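Side-chain contact in lectin (Pleurotus ostreatus, PDB 6T0Q), which binds galactose-type sugars, probably through two calcium-dependent carbohydrate-binding modules built as beta sandwiches: residues K311-Q314 against T315-G319. Residues are numbered along the deposited sequence; the frame is centred on the assembly and turned at random.
Sequences KAIQ and TIPQG
CG2 of Ile313 meets the CD corner of the Pro317 ring, 3.9 Å away, where a strand of the second beta-sandwich domain turns out into a surface loop. The pair illustrates how a residue at the end of a strand can keep its apolar branches on the chain that leaves it. Strand 311-313 lies between 214-222 and 331-338 in an antiparallel sheet, its backbone bonded to Ala217 on the one strand and Glu331 on the other, and the chain bends sharply at Gln314, whose phi/psi of -89/-36° breaks the extended run. Ile313 fills the inside of this bend. With CG1 swung opposite its amide nitrogen (chi1 -159°) and CD1 continuing the extended branch, both limbs of the side chain lie against the carbonyl of Thr315: CG2 comes to 3.6 Å from O of Thr315 and CD1 to 3.8 Å from the same oxygen. CG2 touches both that carbonyl oxygen and the proline CD, which lie on one side of it, while Trp330 and Ala217 also touch the isoleucine.

On the outside of the bend the side chains diverge. Gln314 places CG opposite its own carbonyl carbon; the side chain runs on extended and touches Thr203, Asp205 and Glu331. Thr315 likewise points outward. Ile316 starts away from the preceding segment, and its side chain touches Ser215, Ala217 and an N-acetylglucosamine of a glycan that is probably N-linked to Asn278. The bend therefore brings Ile316 beside this glycan, just beyond the strand end. A water bridges the backbone there, accepting from N of Ile316 at 3.1 Å and donating to O of Gln314 at 3.2 Å.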
ATOM      1  N   LYS A 311       5.946   5.212  14.526  1.00 23.90           N
ATOM      2  CA  LYS A 311       5.671   6.622  14.777  1.00 26.54           C
ATOM      3  C   LYS A 311       4.950   6.774  16.111  1.00 27.18           C
ATOM      4  O   LYS A 311       4.219   5.882  16.543  1.00 27.09           O
ATOM      5  CB  LYS A 311       4.823   7.230  13.655  1.00 30.68           C
ATOM      6  CG  LYS A 311       5.466   7.147  12.275  1.00 39.23           C
ATOM      7  CD  LYS A 311       6.918   7.574  12.333  1.00 52.07           C
ATOM      8  CE  LYS A 311       7.189   8.803  11.492  1.00 62.08           C
ATOM      9  NZ  LYS A 311       8.609   9.225  11.657  1.00 65.92           N
ATOM     10  N   ALA A 312       5.157   7.920  16.757  1.00 22.19           N
ATOM     11  CA  ALA A 312       4.653   8.162  18.102  1.00 23.31           C
ATOM     12  C   ALA A 312       4.257   9.627  18.239  1.00 27.45           C
ATOM     13  O   ALA A 312       4.798  10.489  17.546  1.00 27.25           O
ATOM     14  CB  ALA A 312       5.710   7.802  19.159  1.00 24.55           C
ATOM     15  N   ILE A 313       3.320   9.911  19.144  1.00 26.75           N
ATOM     16  CA  ILE A 313       2.891  11.290  19.377  1.00 30.46           C
ATOM     17  C   ILE A 313       2.436  11.425  20.826  1.00 29.82           C
ATOM     18  O   ILE A 313       1.865  10.493  21.397  1.00 27.68           O
ATOM     19  CB  ILE A 313       1.786  11.710  18.375  1.00 30.32           C
ATOM     20  CG1 ILE A 313       1.715  13.236  18.264  1.00 31.95           C
ATOM     21  CG2 ILE A 313       0.432  11.125  18.762  1.00 31.28           C
ATOM     22  CD1 ILE A 313       0.808  13.724  17.144  1.00 36.31           C
ATOM     23  N   GLN A 314       2.686  12.597  21.424  1.00 26.95           N
ATOM     24  CA  GLN A 314       2.427  12.768  22.852  1.00 28.87           C
ATOM     25  C   GLN A 314       1.010  13.238  23.153  1.00 33.39           C
ATOM     26  O   GLN A 314       0.437  12.846  24.176  1.00 35.82           O
ATOM     27  CB  GLN A 314       3.441  13.744  23.465  1.00 31.13           C
ATOM     28  CG  GLN A 314       4.865  13.220  23.386  1.00 42.28           C
ATOM     29  CD  GLN A 314       5.891  14.169  23.966  1.00 51.11           C
ATOM     30  OE1 GLN A 314       5.590  14.950  24.873  1.00 47.99           O
ATOM     31  NE2 GLN A 314       7.114  14.107  23.444  1.00 53.15           N
ATOM     32  N   THR A 315       0.444  14.094  22.308  1.00 29.72           N
ATOM     33  CA  THR A 315      -0.964  14.468  22.399  1.00 33.27           C
ATOM     34  C   THR A 315      -1.695  13.690  21.316  1.00 32.51           C
ATOM     35  O   THR A 315      -1.481  13.920  20.122  1.00 30.90           O
ATOM     36  CB  THR A 315      -1.169  15.972  22.223  1.00 35.35           C
ATOM     37  OG1 THR A 315      -0.517  16.679  23.285  1.00 38.88           O
ATOM     38  CG2 THR A 315      -2.658  16.304  22.239  1.00 38.04           C
ATOM     39  N   ILE A 316      -2.536  12.757  21.732  1.00 28.41           N
ATOM     40  CA  ILE A 316      -3.174  11.851  20.787  1.00 29.69           C
ATOM     41  C   ILE A 316      -4.298  12.573  20.056  1.00 31.80           C
ATOM     42  O   ILE A 316      -5.226  13.074  20.701  1.00 33.57           O
ATOM     43  CB  ILE A 316      -3.716  10.609  21.498  1.00 29.60           C
ATOM     44  CG1 ILE A 316      -2.585   9.879  22.241  1.00 27.95           C
ATOM     45  CG2 ILE A 316      -4.388   9.715  20.485  1.00 27.13           C
ATOM     46  CD1 ILE A 316      -3.075   8.683  23.027  1.00 27.23           C
ATOM     47  N   PRO A 317      -4.271  12.630  18.730  1.00 31.33           N
ATOM     48  CA  PRO A 317      -5.361  13.270  17.994  1.00 36.06           C
ATOM     49  C   PRO A 317      -6.547  12.335  17.822  1.00 38.34           C
ATOM     50  O   PRO A 317      -6.425  11.109  17.865  1.00 31.38           O
ATOM     51  CB  PRO A 317      -4.723  13.580  16.637  1.00 35.57           C
ATOM     52  CG  PRO A 317      -3.756  12.441  16.447  1.00 33.26           C
ATOM     53  CD  PRO A 317      -3.216  12.131  17.832  1.00 33.97           C
ATOM     54  N   GLN A 318      -7.707  12.946  17.595  1.00 41.42           N
ATOM     55  CA  GLN A 318      -8.884  12.173  17.224  1.00 44.11           C
ATOM     56  C   GLN A 318      -8.623  11.437  15.917  1.00 37.30           C
ATOM     57  O   GLN A 318      -8.030  11.985  14.986  1.00 37.19           O
ATOM     58  CB  GLN A 318     -10.103  13.089  17.092  1.00 54.75           C
ATOM     59  CG  GLN A 318     -11.381  12.474  17.632  1.00 63.83           C
ATOM     60  CD  GLN A 318     -11.283  12.117  19.109  1.00 73.41           C
ATOM     61  OE1 GLN A 318     -10.451  12.656  19.844  1.00 76.04           O
ATOM     62  NE2 GLN A 318     -12.138  11.204  19.550  1.00 77.08           N
ATOM     63  N   GLY A 319      -9.031  10.170  15.863  1.00 35.41           N
ATOM     64  CA  GLY A 319      -8.736   9.362  14.696  1.00 35.63           C
ATOM     65  C   GLY A 319      -7.303   8.880  14.586  1.00 38.37           C
ATOM     66  O   GLY A 319      -6.864   8.518  13.490  1.00 32.52           O
TER
HETATM   67  O   HOH W   1      -2.637  12.190  24.811  1.00 44.96           O